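PDB 6AKZ: GlcNAc Inducible Gene 2, GIG2 from Candida albicans, which binds iron and is probably an oxygenase of the DUF1479 family, encoded by a gene induced by N-acetylglucosamine. Local coordinates for residues L81-M89 with R273-S281; E155-I166 with D222-Y231. All blocks are in the same frame, centred on the assembly; numbering follows the deposited sequence.

Contact 1. Residues L81-M89 with R273-S281; sequences LFKQRGCLM and RVLPSLKLS
A single direct hydrogen bond crosses this contact: Leu278 N, in the first turn of helix 278-287, donates to Gln84 O in the last turn of helix 76-85, at 3.0 Å and almost straight (177°). A water supplements it, donating to the same carbonyl and accepting from Lys279 N, so two successive amides at the start of one helix are tied, directly and through water, to a carbonyl at the end of another. Next to this bond Arg85 CA makes a CA-H...O contact with Pro276 O, 3.3 Å away. The long arm of Arg85 leads off from the contact, its NE bound to Gln84 OE1 at 2.7 Å and its NH1 to Tyr60 O.

The apolar contacts fall at Gly86 and at the residue after it. Leu278, whose CG stands anti to its own amide nitrogen (chi1 179°), brings CD2 to within 4.1 Å of Gly86 CA. Cys87 SG rests on Pro276 CB at 3.8 Å and, more loosely, against Val274 CG2.

Gly86, with positive phi, ends helix 76-85 and turns the chain into strand 87-91 of the large mixed sheet. Pro276 centres an inverse gamma turn between strand 272-274 and the second helix. Two such junctions meet here in a cupin-clan fold, and Val274 carries the contact to His355, a ligand of the iron.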
# COMPACT_ATOMS: atom_id res chain seq x y z
N LEU A 81 -18.46 0.97 3.10
CA LEU A 81 -17.69 2.12 3.64
C LEU A 81 -16.16 1.99 3.30
O LEU A 81 -15.46 3.00 3.00
CB LEU A 81 -17.93 2.23 5.16
CG LEU A 81 -19.29 2.78 5.52
CD1 LEU A 81 -19.70 2.40 6.92
CD2 LEU A 81 -19.25 4.27 5.22
N PHE A 82 -15.64 0.80 3.39
CA PHE A 82 -14.21 0.53 3.10
C PHE A 82 -13.91 0.85 1.63
O PHE A 82 -12.97 1.56 1.37
CB PHE A 82 -13.81 -0.86 3.40
CG PHE A 82 -12.42 -1.19 2.90
CD1 PHE A 82 -11.31 -0.58 3.45
CD2 PHE A 82 -12.27 -2.07 1.85
CE1 PHE A 82 -10.04 -0.90 3.00
CE2 PHE A 82 -11.02 -2.36 1.35
CZ PHE A 82 -9.91 -1.70 1.89
N LYS A 83 -14.75 0.41 0.67
CA LYS A 83 -14.48 0.74 -0.69
C LYS A 83 -14.53 2.25 -0.99
O LYS A 83 -13.87 2.69 -1.90
CB LYS A 83 -15.36 -0.02 -1.66
CG LYS A 83 -15.12 -1.53 -1.57
CD LYS A 83 -15.68 -2.23 -2.80
CE LYS A 83 -15.12 -3.62 -2.90
NZ LYS A 83 -15.30 -4.29 -4.24
N GLN A 84 -15.40 3.00 -0.31
CA GLN A 84 -15.47 4.45 -0.45
C GLN A 84 -14.29 5.16 0.20
O GLN A 84 -13.67 6.10 -0.36
CB GLN A 84 -16.81 5.00 0.15
CG GLN A 84 -16.90 6.53 0.18
CD GLN A 84 -17.87 7.21 1.19
OE1 GLN A 84 -18.23 6.74 2.29
NE2 GLN A 84 -18.30 8.37 0.78
N ARG A 85 -13.96 4.73 1.39
CA ARG A 85 -13.07 5.51 2.23
C ARG A 85 -11.62 5.04 2.21
O ARG A 85 -10.71 5.81 2.58
CB ARG A 85 -13.63 5.55 3.66
CG ARG A 85 -14.95 6.31 3.69
CD ARG A 85 -15.71 6.35 4.99
NE ARG A 85 -17.04 6.93 4.72
CZ ARG A 85 -17.77 7.48 5.66
NH1 ARG A 85 -17.35 7.48 6.93
NH2 ARG A 85 -18.97 7.98 5.35
N GLY A 86 -11.44 3.78 1.78
CA GLY A 86 -10.13 3.21 1.47
C GLY A 86 -9.28 2.85 2.67
O GLY A 86 -8.06 2.65 2.55
N CYS A 87 -9.84 2.82 3.88
CA CYS A 87 -9.10 2.47 5.10
C CYS A 87 -10.13 1.77 6.02
O CYS A 87 -11.35 1.86 5.84
CB CYS A 87 -8.45 3.72 5.78
SG CYS A 87 -9.65 5.05 6.00
N LEU A 88 -9.61 1.04 6.95
CA LEU A 88 -10.39 0.26 7.92
C LEU A 88 -9.55 -0.03 9.14
O LEU A 88 -8.42 -0.48 9.02
CB LEU A 88 -10.80 -1.07 7.27
CG LEU A 88 -11.59 -2.05 8.18
CD1 LEU A 88 -12.93 -1.49 8.64
CD2 LEU A 88 -11.87 -3.29 7.31
N MET A 89 -10.14 0.11 10.33
CA MET A 89 -9.58 -0.34 11.56
C MET A 89 -10.44 -1.50 12.09
O MET A 89 -11.65 -1.35 12.22
CB MET A 89 -9.49 0.81 12.57
CG MET A 89 -9.10 0.34 14.02
SD MET A 89 -9.13 1.73 15.20
CE MET A 89 -7.77 2.66 14.67
N ARG A 273 -2.34 9.40 9.93
CA ARG A 273 -3.33 10.31 9.40
C ARG A 273 -3.61 9.85 7.94
O ARG A 273 -2.72 9.46 7.24
CB ARG A 273 -2.88 11.75 9.45
CG ARG A 273 -2.62 12.16 10.88
CD ARG A 273 -1.94 13.46 11.04
NE ARG A 273 -2.39 14.55 10.20
CZ ARG A 273 -3.42 15.32 10.45
NH1 ARG A 273 -4.23 15.10 11.49
NH2 ARG A 273 -3.68 16.29 9.65
N VAL A 274 -4.86 9.93 7.55
CA VAL A 274 -5.27 9.52 6.25
C VAL A 274 -6.26 10.51 5.64
O VAL A 274 -6.85 11.32 6.37
CB VAL A 274 -6.03 8.15 6.34
CG1 VAL A 274 -5.10 7.05 6.77
CG2 VAL A 274 -7.20 8.19 7.34
N LEU A 275 -6.45 10.42 4.35
CA LEU A 275 -7.51 11.15 3.65
C LEU A 275 -8.48 10.06 3.23
O LEU A 275 -8.30 9.46 2.16
CB LEU A 275 -6.94 11.87 2.43
CG LEU A 275 -7.66 13.13 2.05
CD1 LEU A 275 -6.95 13.74 0.83
CD2 LEU A 275 -9.07 12.80 1.75
N PRO A 276 -9.58 9.87 3.98
CA PRO A 276 -10.39 8.70 3.80
C PRO A 276 -11.41 8.84 2.66
O PRO A 276 -12.66 8.77 2.85
CB PRO A 276 -10.99 8.51 5.21
CG PRO A 276 -11.25 9.93 5.63
CD PRO A 276 -9.93 10.58 5.24
N SER A 277 -10.93 9.18 1.47
CA SER A 277 -11.82 9.28 0.35
C SER A 277 -11.01 8.81 -0.89
O SER A 277 -10.28 9.58 -1.51
CB SER A 277 -12.28 10.75 0.17
OG SER A 277 -13.15 10.90 -0.98
N LEU A 278 -11.21 7.57 -1.30
CA LEU A 278 -10.27 6.95 -2.22
C LEU A 278 -10.43 7.47 -3.65
O LEU A 278 -9.46 7.88 -4.30
CB LEU A 278 -10.39 5.41 -2.10
CG LEU A 278 -9.53 4.56 -2.99
CD1 LEU A 278 -8.06 4.87 -2.78
CD2 LEU A 278 -9.82 3.07 -2.59
N LYS A 279 -11.67 7.40 -4.17
CA LYS A 279 -11.97 7.81 -5.50
C LYS A 279 -11.72 9.28 -5.72
O LYS A 279 -11.08 9.62 -6.73
CB LYS A 279 -13.40 7.48 -5.89
CG LYS A 279 -13.76 7.66 -7.35
CD LYS A 279 -15.28 7.54 -7.52
CE LYS A 279 -15.76 6.12 -7.48
NZ LYS A 279 -17.24 6.09 -7.47
N LEU A 280 -12.22 10.15 -4.87
CA LEU A 280 -11.97 11.58 -5.07
C LEU A 280 -10.51 11.92 -5.01
O LEU A 280 -10.00 12.76 -5.79
CB LEU A 280 -12.76 12.42 -4.07
CG LEU A 280 -14.25 12.42 -4.20
CD1 LEU A 280 -14.90 13.30 -3.17
CD2 LEU A 280 -14.70 12.81 -5.58
N SER A 281 -9.80 11.29 -4.07
CA SER A 281 -8.37 11.47 -3.98
C SER A 281 -7.60 11.18 -5.30
O SER A 281 -6.79 11.98 -5.75
CB SER A 281 -7.76 10.68 -2.83
OG SER A 281 -8.05 11.23 -1.54
O HOH W 1 -14.34 6.65 -2.91

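Contact 2. Residues E155-I166 with D222-Y231; sequences EFYVEDKENCLI and DAFKLDERTY
The carboxylate of Asp227 grips two consecutive amides across the contact: OD1 takes Glu159 N on its syn lone pair at 2.8 Å, and OD2 takes Asp160 N at 2.8 Å, both bonds bent little (167°). Bonds to both oxygens fix the rotation of the carboxylate and pin the chain at 159-160. Tyr157 OH donates to Asp222 OD2 at 2.5 Å, coming from above the carboxylate plane, while OD1 of that aspartate accepts from Phe224 N in an Asx turn. At the far end Leu165 N donates to Tyr231 OH, 2.9 Å away.

Between these side-chain bonds the backbones join in a single beta bridge, Tyr157 N to Phe224 O and Leu226 N to Tyr157 O. In Tyr157 CG lies between the backbone N and the carbonyl carbon (chi1 72°), a rotamer that lays the ring against Lys225, whose CA sits over one face, 4.1 Å from the centroid, in a CH-pi contact. Farther out, Lys225 NZ and Glu159 OE1 form a long salt bridge, with a water linking the ammonium to OE2.

Packing fills the inner side. Phe156 and Phe224 meet obliquely, their planes 51° apart, with Phe224 CD1 over one face of the Phe156 ring. Leu226 CD1 touches both Phe156 CD1, at 3.7 Å, and Ile166 CD1. Cys164 SG lies against Thr230, whose OG1 is bound to Leu226 O, and beside the Tyr231 ring.

With hardly any regular secondary structure in either segment, side-chain acceptors do much of the joining. The two amides would favour the charged form of Asp227, probably offsetting the nearby carboxylates of Glu159 and Asp160, whereas the loosely paired Lys225 and Glu159 lie toward solvent.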
# COMPACT_ATOMS: atom_id res chain seq x y z
N GLU A 155 -12.49 -8.02 -1.15
CA GLU A 155 -12.87 -6.68 -1.59
C GLU A 155 -12.26 -6.40 -2.94
O GLU A 155 -12.77 -5.56 -3.70
CB GLU A 155 -12.46 -5.69 -0.58
CG GLU A 155 -13.05 -5.98 0.83
CD GLU A 155 -14.58 -5.78 0.88
OE1 GLU A 155 -15.05 -4.81 0.21
OE2 GLU A 155 -15.33 -6.62 1.50
N PHE A 156 -11.20 -7.12 -3.30
CA PHE A 156 -10.56 -6.91 -4.64
C PHE A 156 -11.07 -8.01 -5.61
O PHE A 156 -11.65 -9.07 -5.20
CB PHE A 156 -9.03 -6.98 -4.50
CG PHE A 156 -8.45 -5.81 -3.79
CD1 PHE A 156 -8.03 -4.71 -4.54
CD2 PHE A 156 -8.25 -5.83 -2.44
CE1 PHE A 156 -7.51 -3.62 -3.93
CE2 PHE A 156 -7.72 -4.74 -1.78
CZ PHE A 156 -7.36 -3.64 -2.52
N TYR A 157 -10.89 -7.78 -6.90
CA TYR A 157 -11.31 -8.73 -7.90
C TYR A 157 -10.64 -8.52 -9.21
O TYR A 157 -10.01 -7.48 -9.43
CB TYR A 157 -12.84 -8.57 -8.11
CG TYR A 157 -13.29 -7.34 -8.83
CD1 TYR A 157 -13.41 -6.14 -8.18
CD2 TYR A 157 -13.56 -7.38 -10.20
CE1 TYR A 157 -13.89 -4.99 -8.83
CE2 TYR A 157 -14.03 -6.25 -10.88
CZ TYR A 157 -14.23 -5.06 -10.18
OH TYR A 157 -14.60 -3.93 -10.80
N VAL A 158 -10.76 -9.53 -10.08
CA VAL A 158 -10.42 -9.33 -11.46
C VAL A 158 -11.54 -9.86 -12.31
O VAL A 158 -12.25 -10.78 -11.93
CB VAL A 158 -9.10 -9.97 -11.93
CG1 VAL A 158 -7.95 -9.30 -11.23
CG2 VAL A 158 -9.04 -11.49 -11.75
N GLU A 159 -11.66 -9.27 -13.47
CA GLU A 159 -12.68 -9.66 -14.41
C GLU A 159 -12.20 -10.79 -15.31
O GLU A 159 -12.86 -11.79 -15.43
CB GLU A 159 -13.08 -8.47 -15.24
CG GLU A 159 -14.35 -8.73 -16.05
CD GLU A 159 -14.91 -7.42 -16.57
OE1 GLU A 159 -14.38 -6.96 -17.57
OE2 GLU A 159 -15.83 -6.83 -15.92
N ASP A 160 -11.02 -10.65 -15.84
CA ASP A 160 -10.45 -11.67 -16.70
C ASP A 160 -9.79 -12.74 -15.88
O ASP A 160 -8.61 -12.80 -15.78
CB ASP A 160 -9.48 -11.03 -17.65
CG ASP A 160 -8.87 -12.00 -18.63
OD1 ASP A 160 -9.17 -13.17 -18.61
OD2 ASP A 160 -8.03 -11.50 -19.36
N LYS A 161 -10.59 -13.58 -15.29
CA LYS A 161 -10.14 -14.65 -14.42
C LYS A 161 -9.40 -15.76 -15.16
O LYS A 161 -8.55 -16.43 -14.57
CB LYS A 161 -11.27 -15.27 -13.60
CG LYS A 161 -11.87 -14.28 -12.59
CD LYS A 161 -12.95 -14.99 -11.77
CE LYS A 161 -13.55 -14.16 -10.64
NZ LYS A 161 -13.95 -12.83 -11.22
N GLU A 162 -9.68 -15.91 -16.45
CA GLU A 162 -9.04 -16.97 -17.18
C GLU A 162 -7.57 -16.71 -17.37
O GLU A 162 -6.78 -17.65 -17.35
CB GLU A 162 -9.72 -17.13 -18.53
CG GLU A 162 -9.25 -18.35 -19.33
CD GLU A 162 -9.28 -19.65 -18.55
OE1 GLU A 162 -10.24 -19.89 -17.76
OE2 GLU A 162 -8.34 -20.43 -18.75
N ASN A 163 -7.18 -15.44 -17.57
CA ASN A 163 -5.82 -15.09 -17.92
C ASN A 163 -5.02 -14.24 -16.95
O ASN A 163 -3.77 -14.25 -17.00
CB ASN A 163 -5.81 -14.40 -19.25
CG ASN A 163 -6.32 -15.30 -20.32
OD1 ASN A 163 -5.83 -16.43 -20.47
ND2 ASN A 163 -7.35 -14.88 -20.98
N CYS A 164 -5.70 -13.48 -16.09
CA CYS A 164 -4.96 -12.52 -15.27
C CYS A 164 -4.13 -13.28 -14.24
O CYS A 164 -4.67 -14.08 -13.41
CB CYS A 164 -5.92 -11.58 -14.57
SG CYS A 164 -5.14 -10.23 -13.70
N LEU A 165 -2.82 -13.01 -14.21
CA LEU A 165 -1.90 -13.80 -13.38
C LEU A 165 -1.85 -13.34 -11.91
O LEU A 165 -0.82 -12.88 -11.40
CB LEU A 165 -0.51 -13.85 -14.02
CG LEU A 165 -0.51 -14.61 -15.36
CD1 LEU A 165 0.90 -14.49 -15.92
CD2 LEU A 165 -0.89 -16.08 -15.18
N ILE A 166 -2.98 -13.55 -11.21
CA ILE A 166 -3.10 -13.21 -9.81
C ILE A 166 -3.97 -14.24 -9.11
O ILE A 166 -4.92 -14.79 -9.72
CB ILE A 166 -3.56 -11.77 -9.61
CG1 ILE A 166 -3.63 -11.40 -8.13
CG2 ILE A 166 -4.92 -11.54 -10.23
CD1 ILE A 166 -3.79 -9.89 -7.93
N ASP A 222 -12.91 2.35 -10.42
CA ASP A 222 -13.06 1.25 -9.49
C ASP A 222 -11.62 0.94 -9.02
O ASP A 222 -10.84 0.28 -9.70
CB ASP A 222 -13.68 0.02 -10.16
CG ASP A 222 -14.08 -1.05 -9.14
OD1 ASP A 222 -13.49 -1.05 -8.04
OD2 ASP A 222 -14.98 -1.83 -9.48
N ALA A 223 -11.36 1.32 -7.79
CA ALA A 223 -10.04 1.05 -7.12
C ALA A 223 -9.72 -0.40 -6.77
O ALA A 223 -8.58 -0.72 -6.39
CB ALA A 223 -9.98 1.90 -5.84
N PHE A 224 -10.69 -1.25 -6.96
CA PHE A 224 -10.62 -2.63 -6.52
C PHE A 224 -10.48 -3.61 -7.63
O PHE A 224 -10.33 -4.79 -7.33
CB PHE A 224 -11.74 -2.96 -5.55
CG PHE A 224 -11.66 -2.14 -4.33
CD1 PHE A 224 -10.87 -2.56 -3.25
CD2 PHE A 224 -12.23 -0.87 -4.28
CE1 PHE A 224 -10.73 -1.77 -2.13
CE2 PHE A 224 -12.09 -0.08 -3.16
CZ PHE A 224 -11.30 -0.52 -2.09
N LYS A 225 -10.51 -3.13 -8.88
CA LYS A 225 -10.36 -4.00 -10.03
C LYS A 225 -8.86 -4.10 -10.40
O LYS A 225 -8.22 -3.08 -10.68
CB LYS A 225 -11.13 -3.41 -11.19
CG LYS A 225 -11.00 -4.21 -12.44
CD LYS A 225 -12.01 -3.71 -13.50
CE LYS A 225 -11.79 -4.45 -14.84
NZ LYS A 225 -12.96 -4.05 -15.68
N LEU A 226 -8.34 -5.32 -10.47
CA LEU A 226 -6.95 -5.52 -10.56
C LEU A 226 -6.41 -6.04 -11.89
O LEU A 226 -5.24 -6.34 -12.02
CB LEU A 226 -6.52 -6.36 -9.38
CG LEU A 226 -6.69 -5.76 -8.01
CD1 LEU A 226 -6.13 -6.71 -6.97
CD2 LEU A 226 -6.11 -4.36 -7.82
N ASP A 227 -7.26 -6.14 -12.89
CA ASP A 227 -6.83 -6.70 -14.18
C ASP A 227 -5.58 -6.05 -14.76
O ASP A 227 -4.66 -6.77 -15.19
CB ASP A 227 -7.96 -6.59 -15.21
CG ASP A 227 -9.21 -7.36 -14.82
OD1 ASP A 227 -9.79 -7.17 -13.73
OD2 ASP A 227 -9.68 -8.17 -15.68
N GLU A 228 -5.52 -4.73 -14.77
CA GLU A 228 -4.39 -4.02 -15.33
C GLU A 228 -3.29 -3.87 -14.27
O GLU A 228 -2.11 -4.03 -14.58
CB GLU A 228 -4.80 -2.61 -15.82
CG GLU A 228 -5.75 -2.64 -17.00
CD GLU A 228 -7.17 -2.91 -16.59
OE1 GLU A 228 -7.55 -2.63 -15.43
OE2 GLU A 228 -7.93 -3.36 -17.44
N ARG A 229 -3.67 -3.58 -13.02
CA ARG A 229 -2.64 -3.37 -11.98
C ARG A 229 -1.70 -4.52 -11.71
O ARG A 229 -0.56 -4.32 -11.29
CB ARG A 229 -3.33 -2.92 -10.68
CG ARG A 229 -2.41 -2.01 -9.89
CD ARG A 229 -3.17 -1.38 -8.76
NE ARG A 229 -2.32 -0.40 -8.10
CZ ARG A 229 -2.76 0.76 -7.60
NH1 ARG A 229 -4.08 1.07 -7.63
NH2 ARG A 229 -1.90 1.58 -7.05
N THR A 230 -2.22 -5.74 -11.93
CA THR A 230 -1.47 -7.02 -11.91
C THR A 230 -0.17 -6.94 -12.73
O THR A 230 0.83 -7.57 -12.39
CB THR A 230 -2.45 -8.19 -12.29
OG1 THR A 230 -3.40 -8.36 -11.20
CG2 THR A 230 -1.74 -9.53 -12.46
N TYR A 231 -0.18 -6.15 -13.79
CA TYR A 231 0.93 -6.06 -14.70
C TYR A 231 1.65 -4.70 -14.66
O TYR A 231 2.43 -4.39 -15.53
CB TYR A 231 0.41 -6.33 -16.12
CG TYR A 231 -0.20 -7.69 -16.23
CD1 TYR A 231 0.60 -8.82 -16.46
CD2 TYR A 231 -1.59 -7.88 -16.11
CE1 TYR A 231 0.06 -10.10 -16.56
CE2 TYR A 231 -2.14 -9.17 -16.22
CZ TYR A 231 -1.28 -10.28 -16.44
OH TYR A 231 -1.78 -11.59 -16.52
O HOH W 2 -15.89 -3.75 -14.84

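The two contacts adjoin, and contact 2 is nested along the chain within the loop that contact 1 closes. Contact 1 is the buried one, joining two helix-strand junctions near the iron site with few polar links. Contact 2, away from that site, is partly buried; it ties two irregular loops together with many more polar bonds and an aromatic pair, Phe156 with Phe224, that continues into contact 1. Helices 76-85 and 278-287 connect them: Phe82 packs on Phe224, Leu278 on Ala223, and Lys83 NZ reaches Glu155 O. Here the regular elements meet through one direct backbone bond and apolar contacts, whereas the loops add several side-chain bonds to a short backbone bridge.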